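PDB 2PBP: enoyl-CoA hydratase subunit I from Geobacillus kaustophilus, which probably catalyses the reversible hydration of enoyl-CoA thioesters in fatty acid beta-oxidation, as a hydro-lyase of the crotonase family. Local coordinates for residues Val15-Leu20 with Val52-Gly57; Asn27-Gln32 with Ala61-Ala66; Met98-Asn103 with Leu115-Ile120; Gly104-Gly109 with Ala126-Pro131. All coordinates share one frame; numbering follows the deposited sequence.

Two sheets, a larger and a smaller one, organise the four contacts. Contact 1 (15-20 with 52-57) and contact 3 (98-103 with 115-120) lie in the larger one, their centres about 9 Å apart, and join where strands 52-57 and 98-102 run side by side. Contact 2 (27-32 with 61-66) and contact 4 (104-109 with 126-131), about 10 Å apart between centres, meet in the smaller sheet, where Phe62 N and Ala63 N both approach Leu105 O. Asn103 of contact 3 links the two sheets: its ND2 lies 3.1 Å from Ala61 O. Going by the crotonase family, the segments 61-66 and 104-109 probably frame the oxyanion hole, which would put contacts 2 and 4 nearest the active site.

Contact 1: Val15-Leu20 with Val52-Gly57; sequences VGIIEL and VIVLTG
Ile17 presses its CD1 methyl against the side of Val54: Ile17 CD1 lies only 3.3 Å from Val54 CB, a tighter fit than ordinary van der Waals contact. The two side chains stand side by side and point the same way. Ile17 reaches across because chi2, at -59°, folds CD1 over toward the neighbouring strand. The CG2 branch of Val54 also meets Val15 CG1, at 3.9 Å, so three branched residues line one face of the sheet. On the opposite face, Leu55 CD2 rests 3.7 Å from Ile18 CB, and Ile18 CD1 stretches on to Ile53 CG2.

Beneath these side chains runs an unbroken ladder of five backbone hydrogen bonds, in the alternating pattern of parallel strands. Gly16 N donates to Val52 O and Gly16 O accepts from Val54 N, both at 2.8 Å; Ile18 does the same between Val54 and Thr56, and Leu20 N closes the series on Thr56 O at 2.9 Å. CA-H...O contacts reinforce it, such as Glu19 CA to Thr56 O at 3.3 Å.

Further out, helix 186-198 covers the Val15 and Ile17 face through Met191, while helix 31-46 packs on Ile18 and Leu20. Thr56 OG1 is bonded to Ala101 O in the next strand, and the carboxylate of Glu19 forms a salt bridge with Arg58. The segments' short axes stand 21° apart, and strand 15-20, helix 31-46 and strand 52-57 form a beta-alpha-beta crossover, here in the larger sheet of the crotonase fold.

Contact 2: Asn27-Gln32 with Ala61-Ala66; sequences NALSRQ and AFAAGA
Asn27 spreads one amide nitrogen over two successive carbonyls at a corner of segment 61-66: ND2 lies 3.0 Å from Ala61 O and 3.2 Å from Phe62 O. Both hydrogen bonds are weak, the N-H...O angles being strongly bent, and ND2 also bonds to Arg58 O. The other end of the amide is fixed as well, because OD1 accepts from Arg22 N, which holds the group against turning over. Asn27 itself has a left-handed backbone (phi 51°), and its CG lies anti to the carbonyl carbon, directing the amide toward the corner at Phe62. Ala61 O is shared further with Asn103 ND2.

End to end, 27-30 and 61-66 run in nearly the same direction, 10° apart. In the crotonase fold, segment 61-66 holds the outer strand 61-63 of the smaller sheet and the loop after it, which probably contributes a backbone amide to the oxyanion hole. Leu29 faces it from the middle of an inverse gamma turn. Its N-H bonds to Ala64 O at 2.9 Å, coming from above the carbonyl plane, and its CG packs 4.0 Å from Ala63 CB. Beyond, Leu29 leans on Leu113 and Ile37. Ala66 CB touches Leu29 O at 3.6 Å, beside Ser30, whose OG caps helix 31-46 by bonding to Met33 N.

Contact 3: Met98-Asn103 with Leu115-Ile120; sequences MIAAVN and LSCDLI
Met98 meets Asp118 twice, once through its backbone N and once through its backbone O. Its N-H bonds to Asp118 OD2 at 2.7 Å, reaching the anti side of the carboxylate and 21° out of its plane. In return Met98 O accepts from Asp118 N at 2.8 Å, with a weak second bond from Leu119 N. OD2 also forms a salt bridge with Lys209, so this buried charge has a counter-ion, which probably favours its ionised form. An alanine in place of Asp118 would probably leave Met98 N and the Lys209 ammonium without their shared acceptor. From there Ala100 N continues the pairing, donating to Leu119 O at 3.0 Å.

Cys117 packs beside this ladder: SG sits 3.6 Å from Ala100 CB, brought there by a first torsion that sets it anti to the carbonyl carbon. Farther along, the side chains of Val102 and Ile120 cross, their CG2 methyls 3.7 Å apart. Lys154 of the second subunit bonds to Cys117 O and Leu115 O, and Trp161 of that subunit packs on Asp118. Beside this interface, and with Asp118 just before strand 119-123, strands 98-102 and 119-123 pair in parallel as neighbours in the larger crotonase sheet.

Contact 4: Gly104-Gly109 with Ala126-Pro131; sequences GLALGG and AEFGFP
Leu107 settles over Gly129 at the end of the neighbouring strand and Pro131 just beyond it. Its CB starts 4.0 Å from Gly129 O and 4.1 Å from Pro131 CD. With chi1 at -49°, CG stands anti to the carbonyl carbon, and from it the CD2 methyl swings across to lie 3.8 Å from Gly129 N and close to the glycine CA, packed on the bare backbone there. Arg165 also touches Leu107.

The backbones beneath are parallel. Ala106 N donates to Glu127 O at 2.9 Å, and Gly108 N to Gly129 O at 2.8 Å, while the bond from Gly129 N to Ala106 O is weak. On the reverse face Ala106 CB touches Phe128 CD1 at 3.7 Å. Phe128 and Phe130 both meet Phe111 of helix 109-115, Phe130 as a ring stack. Glu127 OE1 bonds to Arg165 in a salt bridge and lies beside Leu105 CD2.

Gly108 is the N-cap of helix 109-115, with a positive phi of 60° that suits glycine. Across this contact, then, backbone hydrogen bonds set the register, apolar packing lines both faces, and the charge of Glu127 is paired with Arg165; the N-terminal end of helix 109-115 would probably lie near the oxyanion hole and add to the polarisation of a bound thioester carbonyl, as in crotonase relatives.

Contact 1: Val15-Leu20 with Val52-Gly57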
loop_
_atom_site.group_PDB
_atom_site.type_symbol
_atom_site.label_atom_id
_atom_site.label_comp_id
_atom_site.label_asym_id
_atom_site.label_seq_id
_atom_site.Cartn_x
_atom_site.Cartn_y
_atom_site.Cartn_z
ATOM N N VAL A 15 0.206 -16.837 -18.780
ATOM C CA VAL A 15 0.807 -17.115 -17.477
ATOM C C VAL A 15 2.013 -18.046 -17.608
ATOM O O VAL A 15 1.910 -19.136 -18.171
ATOM C CB VAL A 15 -0.226 -17.769 -16.516
ATOM C CG1 VAL A 15 0.415 -18.057 -15.161
ATOM C CG2 VAL A 15 -1.426 -16.846 -16.343
ATOM N N GLY A 16 3.159 -17.602 -17.098
ATOM C CA GLY A 16 4.354 -18.422 -17.151
ATOM C C GLY A 16 4.498 -19.106 -15.805
ATOM O O GLY A 16 4.418 -18.454 -14.764
ATOM N N ILE A 17 4.695 -20.421 -15.825
ATOM C CA ILE A 17 4.837 -21.184 -14.591
ATOM C C ILE A 17 6.246 -21.748 -14.435
ATOM O O ILE A 17 6.801 -22.335 -15.364
ATOM C CB ILE A 17 3.832 -22.376 -14.538
ATOM C CG1 ILE A 17 2.401 -21.876 -14.756
ATOM C CG2 ILE A 17 3.946 -23.098 -13.204
ATOM C CD1 ILE A 17 1.851 -20.828 -13.762
ATOM N N ILE A 18 6.823 -21.556 -13.256
ATOM C CA ILE A 18 8.140 -22.094 -12.966
ATOM C C ILE A 18 7.963 -23.018 -11.765
ATOM O O ILE A 18 7.615 -22.577 -10.667
ATOM C CB ILE A 18 9.154 -20.985 -12.626
ATOM C CG1 ILE A 18 9.383 -20.102 -13.861
ATOM C CG2 ILE A 18 10.459 -21.608 -12.161
ATOM C CD1 ILE A 18 10.090 -18.777 -13.583
ATOM N N GLU A 19 8.179 -24.307 -11.989
ATOM C CA GLU A 19 8.031 -25.299 -10.937
ATOM C C GLU A 19 9.390 -25.813 -10.489
ATOM O O GLU A 19 10.143 -26.367 -11.290
ATOM C CB GLU A 19 7.167 -26.462 -11.448
ATOM C CG GLU A 19 7.153 -27.689 -10.550
ATOM C CD GLU A 19 6.341 -28.833 -11.142
ATOM O OE1 GLU A 19 6.287 -28.942 -12.386
ATOM O OE2 GLU A 19 5.772 -29.629 -10.365
ATOM N N LEU A 20 9.717 -25.606 -9.216
ATOM C CA LEU A 20 10.986 -26.105 -8.691
ATOM C C LEU A 20 10.840 -27.618 -8.799
ATOM O O LEU A 20 9.852 -28.183 -8.321
ATOM C CB LEU A 20 11.176 -25.676 -7.233
ATOM C CG LEU A 20 11.011 -24.174 -6.975
ATOM C CD1 LEU A 20 11.465 -23.842 -5.559
ATOM C CD2 LEU A 20 11.823 -23.384 -7.986
ATOM N N VAL A 52 1.922 -12.716 -16.300
ATOM C CA VAL A 52 2.017 -13.103 -14.894
ATOM C C VAL A 52 2.930 -14.318 -14.780
ATOM O O VAL A 52 2.896 -15.218 -15.622
ATOM C CB VAL A 52 0.631 -13.474 -14.301
ATOM C CG1 VAL A 52 0.751 -13.713 -12.795
ATOM C CG2 VAL A 52 -0.378 -12.368 -14.581
ATOM N N ILE A 53 3.754 -14.329 -13.742
ATOM C CA ILE A 53 4.672 -15.430 -13.494
ATOM C C ILE A 53 4.272 -16.073 -12.173
ATOM O O ILE A 53 4.070 -15.380 -11.176
ATOM C CB ILE A 53 6.132 -14.926 -13.385
ATOM C CG1 ILE A 53 6.558 -14.280 -14.705
ATOM C CG2 ILE A 53 7.061 -16.076 -13.004
ATOM C CD1 ILE A 53 7.835 -13.445 -14.631
ATOM N N VAL A 54 4.146 -17.394 -12.176
ATOM C CA VAL A 54 3.785 -18.131 -10.970
ATOM C C VAL A 54 4.915 -19.081 -10.590
ATOM O O VAL A 54 5.413 -19.826 -11.433
ATOM C CB VAL A 54 2.491 -18.956 -11.175
ATOM C CG1 VAL A 54 2.239 -19.852 -9.964
ATOM C CG2 VAL A 54 1.310 -18.022 -11.393
ATOM N N LEU A 55 5.325 -19.031 -9.327
ATOM C CA LEU A 55 6.378 -19.904 -8.827
ATOM C C LEU A 55 5.734 -20.907 -7.882
ATOM O O LEU A 55 4.896 -20.540 -7.057
ATOM C CB LEU A 55 7.431 -19.118 -8.043
ATOM C CG LEU A 55 8.168 -17.951 -8.694
ATOM C CD1 LEU A 55 9.231 -17.447 -7.726
ATOM C CD2 LEU A 55 8.802 -18.390 -10.001
ATOM N N THR A 56 6.124 -22.169 -8.002
ATOM C CA THR A 56 5.586 -23.193 -7.124
ATOM C C THR A 56 6.574 -24.351 -7.043
ATOM O O THR A 56 7.514 -24.432 -7.837
ATOM C CB THR A 56 4.211 -23.695 -7.622
ATOM O OG1 THR A 56 3.539 -24.373 -6.555
ATOM C CG2 THR A 56 4.377 -24.652 -8.795
ATOM N N GLY A 57 6.371 -25.237 -6.077
ATOM C CA GLY A 57 7.273 -26.361 -5.923
ATOM C C GLY A 57 6.629 -27.706 -6.177
ATOM O O GLY A 57 5.432 -27.892 -5.963
#

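Contact 2: Asn27-Gln32 with Ala61-Ala66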
loop_
_atom_site.group_PDB
_atom_site.type_symbol
_atom_site.label_atom_id
_atom_site.label_comp_id
_atom_site.label_asym_id
_atom_site.label_seq_id
_atom_site.Cartn_x
_atom_site.Cartn_y
_atom_site.Cartn_z
ATOM N N ASN A 27 13.273 -29.338 -2.845
ATOM C CA ASN A 27 13.562 -28.145 -3.639
ATOM C C ASN A 27 14.515 -27.182 -2.939
ATOM O O ASN A 27 14.314 -25.969 -2.968
ATOM C CB ASN A 27 12.257 -27.423 -3.988
ATOM C CG ASN A 27 11.298 -28.309 -4.757
ATOM O OD1 ASN A 27 11.696 -28.985 -5.703
ATOM N ND2 ASN A 27 10.030 -28.311 -4.353
ATOM N N ALA A 28 15.556 -27.735 -2.324
ATOM C CA ALA A 28 16.542 -26.933 -1.607
ATOM C C ALA A 28 17.106 -25.825 -2.488
ATOM O O ALA A 28 17.571 -26.075 -3.602
ATOM C CB ALA A 28 17.669 -27.828 -1.107
ATOM N N LEU A 29 17.067 -24.597 -1.981
ATOM C CA LEU A 29 17.571 -23.458 -2.734
ATOM C C LEU A 29 19.084 -23.294 -2.647
ATOM O O LEU A 29 19.590 -22.384 -1.991
ATOM C CB LEU A 29 16.877 -22.170 -2.276
ATOM C CG LEU A 29 15.382 -22.135 -2.595
ATOM C CD1 LEU A 29 14.786 -20.803 -2.175
ATOM C CD2 LEU A 29 15.186 -22.361 -4.085
ATOM N N SER A 30 19.801 -24.192 -3.312
ATOM C CA SER A 30 21.258 -24.136 -3.352
ATOM C C SER A 30 21.589 -23.006 -4.317
ATOM O O SER A 30 20.698 -22.497 -4.996
ATOM C CB SER A 30 21.816 -25.446 -3.903
ATOM O OG SER A 30 21.319 -25.684 -5.211
ATOM N N ARG A 31 22.854 -22.606 -4.389
ATOM C CA ARG A 31 23.218 -21.539 -5.307
ATOM C C ARG A 31 22.856 -21.924 -6.743
ATOM O O ARG A 31 22.439 -21.077 -7.533
ATOM C CB ARG A 31 24.714 -21.221 -5.215
ATOM C CG ARG A 31 25.152 -20.612 -3.886
ATOM C CD ARG A 31 26.542 -20.000 -4.006
ATOM N NE ARG A 31 27.528 -20.966 -4.488
ATOM C CZ ARG A 31 28.059 -21.929 -3.743
ATOM N NH1 ARG A 31 27.708 -22.058 -2.472
ATOM N NH2 ARG A 31 28.940 -22.767 -4.273
ATOM N N GLN A 32 23.002 -23.205 -7.076
ATOM C CA GLN A 32 22.684 -23.676 -8.422
ATOM C C GLN A 32 21.192 -23.534 -8.720
ATOM O O GLN A 32 20.805 -23.073 -9.795
ATOM C CB GLN A 32 23.110 -25.138 -8.589
ATOM C CG GLN A 32 22.780 -25.746 -9.948
ATOM C CD GLN A 32 23.340 -24.940 -11.103
ATOM O OE1 GLN A 32 24.438 -24.386 -11.016
ATOM N NE2 GLN A 32 22.593 -24.881 -12.202
ATOM N N ALA A 61 6.974 -29.940 -0.626
ATOM C CA ALA A 61 7.559 -28.675 -0.197
ATOM C C ALA A 61 7.605 -27.640 -1.310
ATOM O O ALA A 61 7.689 -27.982 -2.492
ATOM C CB ALA A 61 8.965 -28.907 0.337
ATOM N N PHE A 62 7.529 -26.371 -0.922
ATOM C CA PHE A 62 7.627 -25.275 -1.875
ATOM C C PHE A 62 9.127 -25.183 -2.117
ATOM O O PHE A 62 9.602 -25.376 -3.236
ATOM C CB PHE A 62 7.106 -23.975 -1.252
ATOM C CG PHE A 62 7.341 -22.744 -2.096
ATOM C CD1 PHE A 62 6.665 -22.561 -3.299
ATOM C CD2 PHE A 62 8.221 -21.752 -1.665
ATOM C CE1 PHE A 62 6.857 -21.405 -4.061
ATOM C CE2 PHE A 62 8.422 -20.594 -2.417
ATOM C CZ PHE A 62 7.736 -20.419 -3.620
ATOM N N ALA A 63 9.871 -24.915 -1.046
ATOM C CA ALA A 63 11.324 -24.819 -1.125
ATOM C C ALA A 63 11.967 -24.712 0.251
ATOM O O ALA A 63 11.507 -23.960 1.107
ATOM C CB ALA A 63 11.727 -23.617 -1.975
ATOM N N ALA A 64 13.026 -25.486 0.461
ATOM C CA ALA A 64 13.764 -25.447 1.716
ATOM C C ALA A 64 15.011 -24.616 1.426
ATOM O O ALA A 64 15.240 -24.216 0.287
ATOM C CB ALA A 64 14.153 -26.857 2.154
ATOM N N GLY A 65 15.814 -24.351 2.449
ATOM C CA GLY A 65 17.014 -23.565 2.230
ATOM C C GLY A 65 18.162 -24.419 1.733
ATOM O O GLY A 65 18.026 -25.637 1.603
ATOM N N ALA A 66 19.291 -23.780 1.442
ATOM C CA ALA A 66 20.469 -24.497 0.974
ATOM C C ALA A 66 20.836 -25.542 2.019
ATOM O O ALA A 66 20.707 -25.296 3.219
ATOM C CB ALA A 66 21.628 -23.526 0.767
#

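Contact 3: Met98-Asn103 with Leu115-Ile120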
loop_
_atom_site.group_PDB
_atom_site.type_symbol
_atom_site.label_atom_id
_atom_site.label_comp_id
_atom_site.label_asym_id
_atom_site.label_seq_id
_atom_site.Cartn_x
_atom_site.Cartn_y
_atom_site.Cartn_z
ATOM N N MET A 98 4.508 -11.288 -10.239
ATOM C CA MET A 98 4.927 -12.611 -9.791
ATOM C C MET A 98 4.114 -13.093 -8.603
ATOM O O MET A 98 3.943 -12.375 -7.616
ATOM C CB MET A 98 6.403 -12.612 -9.395
ATOM C CG MET A 98 7.370 -12.790 -10.541
ATOM S SD MET A 98 8.757 -13.808 -9.996
ATOM C CE MET A 98 9.453 -12.751 -8.719
ATOM N N ILE A 99 3.625 -14.323 -8.704
ATOM C CA ILE A 99 2.822 -14.921 -7.645
ATOM C C ILE A 99 3.457 -16.221 -7.174
ATOM O O ILE A 99 3.900 -17.038 -7.983
ATOM C CB ILE A 99 1.395 -15.248 -8.142
ATOM C CG1 ILE A 99 0.719 -13.983 -8.672
ATOM C CG2 ILE A 99 0.579 -15.877 -7.004
ATOM C CD1 ILE A 99 0.803 -12.719 -7.846
ATOM N N ALA A 100 3.502 -16.412 -5.862
ATOM C CA ALA A 100 4.054 -17.635 -5.313
ATOM C C ALA A 100 2.897 -18.521 -4.882
ATOM O O ALA A 100 2.038 -18.092 -4.121
ATOM C CB ALA A 100 4.952 -17.328 -4.112
ATOM N N ALA A 101 2.863 -19.743 -5.404
ATOM C CA ALA A 101 1.839 -20.710 -5.023
ATOM C C ALA A 101 2.577 -21.643 -4.071
ATOM O O ALA A 101 3.207 -22.611 -4.498
ATOM C CB ALA A 101 1.340 -21.477 -6.243
ATOM N N VAL A 102 2.516 -21.332 -2.781
ATOM C CA VAL A 102 3.220 -22.116 -1.774
ATOM C C VAL A 102 2.453 -23.378 -1.393
ATOM O O VAL A 102 1.511 -23.343 -0.604
ATOM C CB VAL A 102 3.503 -21.251 -0.532
ATOM C CG1 VAL A 102 4.414 -22.001 0.438
ATOM C CG2 VAL A 102 4.171 -19.946 -0.966
ATOM N N ASN A 103 2.889 -24.491 -1.977
ATOM C CA ASN A 103 2.282 -25.807 -1.793
ATOM C C ASN A 103 2.697 -26.554 -0.534
ATOM O O ASN A 103 2.164 -27.628 -0.252
ATOM C CB ASN A 103 2.614 -26.684 -2.994
ATOM C CG ASN A 103 4.107 -26.779 -3.234
ATOM O OD1 ASN A 103 4.747 -25.790 -3.603
ATOM N ND2 ASN A 103 4.673 -27.962 -3.014
ATOM N N LEU A 115 8.598 -14.427 -0.354
ATOM C CA LEU A 115 8.531 -13.008 -0.025
ATOM C C LEU A 115 8.972 -12.125 -1.196
ATOM O O LEU A 115 8.572 -10.964 -1.287
ATOM C CB LEU A 115 9.383 -12.712 1.217
ATOM C CG LEU A 115 8.870 -13.311 2.536
ATOM C CD1 LEU A 115 9.918 -13.149 3.621
ATOM C CD2 LEU A 115 7.563 -12.632 2.944
ATOM N N SER A 116 9.789 -12.680 -2.088
ATOM C CA SER A 116 10.270 -11.942 -3.253
ATOM C C SER A 116 9.169 -11.782 -4.303
ATOM O O SER A 116 9.287 -10.970 -5.215
ATOM C CB SER A 116 11.478 -12.648 -3.877
ATOM O OG SER A 116 12.570 -12.692 -2.975
ATOM N N CYS A 117 8.100 -12.562 -4.177
ATOM C CA CYS A 117 6.992 -12.467 -5.118
ATOM C C CYS A 117 6.066 -11.331 -4.691
ATOM O O CYS A 117 6.166 -10.837 -3.569
ATOM C CB CYS A 117 6.229 -13.792 -5.176
ATOM S SG CYS A 117 7.226 -15.137 -5.887
ATOM N N ASP A 118 5.172 -10.915 -5.583
ATOM C CA ASP A 118 4.254 -9.813 -5.288
ATOM C C ASP A 118 3.025 -10.213 -4.486
ATOM O O ASP A 118 2.510 -9.422 -3.690
ATOM C CB ASP A 118 3.811 -9.154 -6.590
ATOM C CG ASP A 118 4.982 -8.732 -7.443
ATOM O OD1 ASP A 118 5.847 -7.993 -6.924
ATOM O OD2 ASP A 118 5.042 -9.141 -8.623
ATOM N N LEU A 119 2.545 -11.426 -4.725
ATOM C CA LEU A 119 1.381 -11.957 -4.028
ATOM C C LEU A 119 1.700 -13.394 -3.678
ATOM O O LEU A 119 2.454 -14.061 -4.393
ATOM C CB LEU A 119 0.141 -11.945 -4.926
ATOM C CG LEU A 119 -0.351 -10.628 -5.526
ATOM C CD1 LEU A 119 -1.518 -10.905 -6.457
ATOM C CD2 LEU A 119 -0.761 -9.672 -4.419
ATOM N N ILE A 120 1.118 -13.877 -2.586
ATOM C CA ILE A 120 1.345 -15.255 -2.173
ATOM C C ILE A 120 0.015 -15.968 -1.929
ATOM O O ILE A 120 -0.797 -15.516 -1.127
ATOM C CB ILE A 120 2.173 -15.333 -0.870
ATOM C CG1 ILE A 120 3.528 -14.644 -1.050
ATOM C CG2 ILE A 120 2.363 -16.791 -0.466
ATOM C CD1 ILE A 120 4.277 -14.347 0.248
#

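Contact 4: Gly104-Gly109 with Ala126-Pro131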
loop_
_atom_site.group_PDB
_atom_site.type_symbol
_atom_site.label_atom_id
_atom_site.label_comp_id
_atom_site.label_asym_id
_atom_site.label_seq_id
_atom_site.Cartn_x
_atom_site.Cartn_y
_atom_site.Cartn_z
ATOM N N GLY A 104 3.650 -26.006 0.211
ATOM C CA GLY A 104 4.101 -26.673 1.419
ATOM C C GLY A 104 5.161 -25.882 2.155
ATOM O O GLY A 104 5.077 -24.659 2.241
ATOM N N LEU A 105 6.158 -26.581 2.689
ATOM C CA LEU A 105 7.233 -25.932 3.428
ATOM C C LEU A 105 7.961 -24.875 2.606
ATOM O O LEU A 105 8.357 -25.118 1.468
ATOM C CB LEU A 105 8.257 -26.966 3.903
ATOM C CG LEU A 105 7.808 -28.089 4.837
ATOM C CD1 LEU A 105 8.984 -29.020 5.096
ATOM C CD2 LEU A 105 7.284 -27.510 6.139
ATOM N N ALA A 106 8.123 -23.701 3.208
ATOM C CA ALA A 106 8.835 -22.579 2.609
ATOM C C ALA A 106 9.700 -22.084 3.766
ATOM O O ALA A 106 9.332 -21.153 4.481
ATOM C CB ALA A 106 7.855 -21.493 2.163
ATOM N N LEU A 107 10.843 -22.741 3.953
ATOM C CA LEU A 107 11.758 -22.422 5.049
ATOM C C LEU A 107 13.077 -21.818 4.584
ATOM O O LEU A 107 13.641 -22.233 3.568
ATOM C CB LEU A 107 12.041 -23.694 5.852
ATOM C CG LEU A 107 10.812 -24.512 6.267
ATOM C CD1 LEU A 107 11.260 -25.861 6.813
ATOM C CD2 LEU A 107 10.004 -23.748 7.302
ATOM N N GLY A 108 13.574 -20.850 5.354
ATOM C CA GLY A 108 14.827 -20.196 5.018
ATOM C C GLY A 108 14.741 -19.531 3.660
ATOM O O GLY A 108 13.894 -18.669 3.441
ATOM N N GLY A 109 15.620 -19.930 2.746
ATOM C CA GLY A 109 15.601 -19.360 1.412
ATOM C C GLY A 109 14.228 -19.521 0.783
ATOM O O GLY A 109 13.801 -18.689 -0.014
ATOM N N ALA A 126 1.087 -25.400 3.782
ATOM C CA ALA A 126 2.206 -24.467 3.874
ATOM C C ALA A 126 2.585 -23.983 5.268
ATOM O O ALA A 126 1.735 -23.743 6.124
ATOM C CB ALA A 126 1.940 -23.262 2.970
ATOM N N GLU A 127 3.889 -23.835 5.466
ATOM C CA GLU A 127 4.459 -23.339 6.712
ATOM C C GLU A 127 5.626 -22.461 6.289
ATOM O O GLU A 127 6.335 -22.788 5.345
ATOM C CB GLU A 127 4.960 -24.486 7.592
ATOM C CG GLU A 127 3.864 -25.195 8.372
ATOM C CD GLU A 127 4.421 -26.077 9.476
ATOM O OE1 GLU A 127 5.075 -27.091 9.156
ATOM O OE2 GLU A 127 4.208 -25.750 10.665
ATOM N N PHE A 128 5.811 -21.347 6.984
ATOM C CA PHE A 128 6.881 -20.409 6.663
ATOM C C PHE A 128 7.761 -20.208 7.886
ATOM O O PHE A 128 7.262 -20.127 9.007
ATOM C CB PHE A 128 6.286 -19.060 6.252
ATOM C CG PHE A 128 5.305 -19.148 5.119
ATOM C CD1 PHE A 128 5.727 -18.987 3.803
ATOM C CD2 PHE A 128 3.954 -19.390 5.366
ATOM C CE1 PHE A 128 4.822 -19.062 2.747
ATOM C CE2 PHE A 128 3.038 -19.468 4.319
ATOM C CZ PHE A 128 3.473 -19.303 3.005
ATOM N N GLY A 129 9.067 -20.122 7.679
ATOM C CA GLY A 129 9.949 -19.919 8.813
ATOM C C GLY A 129 11.398 -19.703 8.436
ATOM O O GLY A 129 11.791 -19.923 7.290
ATOM N N PHE A 130 12.187 -19.272 9.417
ATOM C CA PHE A 130 13.612 -19.017 9.238
ATOM C C PHE A 130 14.388 -19.797 10.292
ATOM O O PHE A 130 14.753 -19.260 11.336
ATOM C CB PHE A 130 13.903 -17.524 9.384
ATOM C CG PHE A 130 13.389 -16.696 8.246
ATOM C CD1 PHE A 130 13.892 -16.875 6.961
ATOM C CD2 PHE A 130 12.398 -15.744 8.454
ATOM C CE1 PHE A 130 13.414 -16.115 5.896
ATOM C CE2 PHE A 130 11.913 -14.978 7.397
ATOM C CZ PHE A 130 12.423 -15.165 6.114
ATOM N N PRO A 131 14.647 -21.083 10.027
ATOM C CA PRO A 131 15.377 -21.934 10.966
ATOM C C PRO A 131 16.884 -21.690 10.977
ATOM O O PRO A 131 17.604 -22.323 11.750
ATOM C CB PRO A 131 15.015 -23.339 10.498
ATOM C CG PRO A 131 14.952 -23.170 9.012
ATOM C CD PRO A 131 14.184 -21.862 8.863
#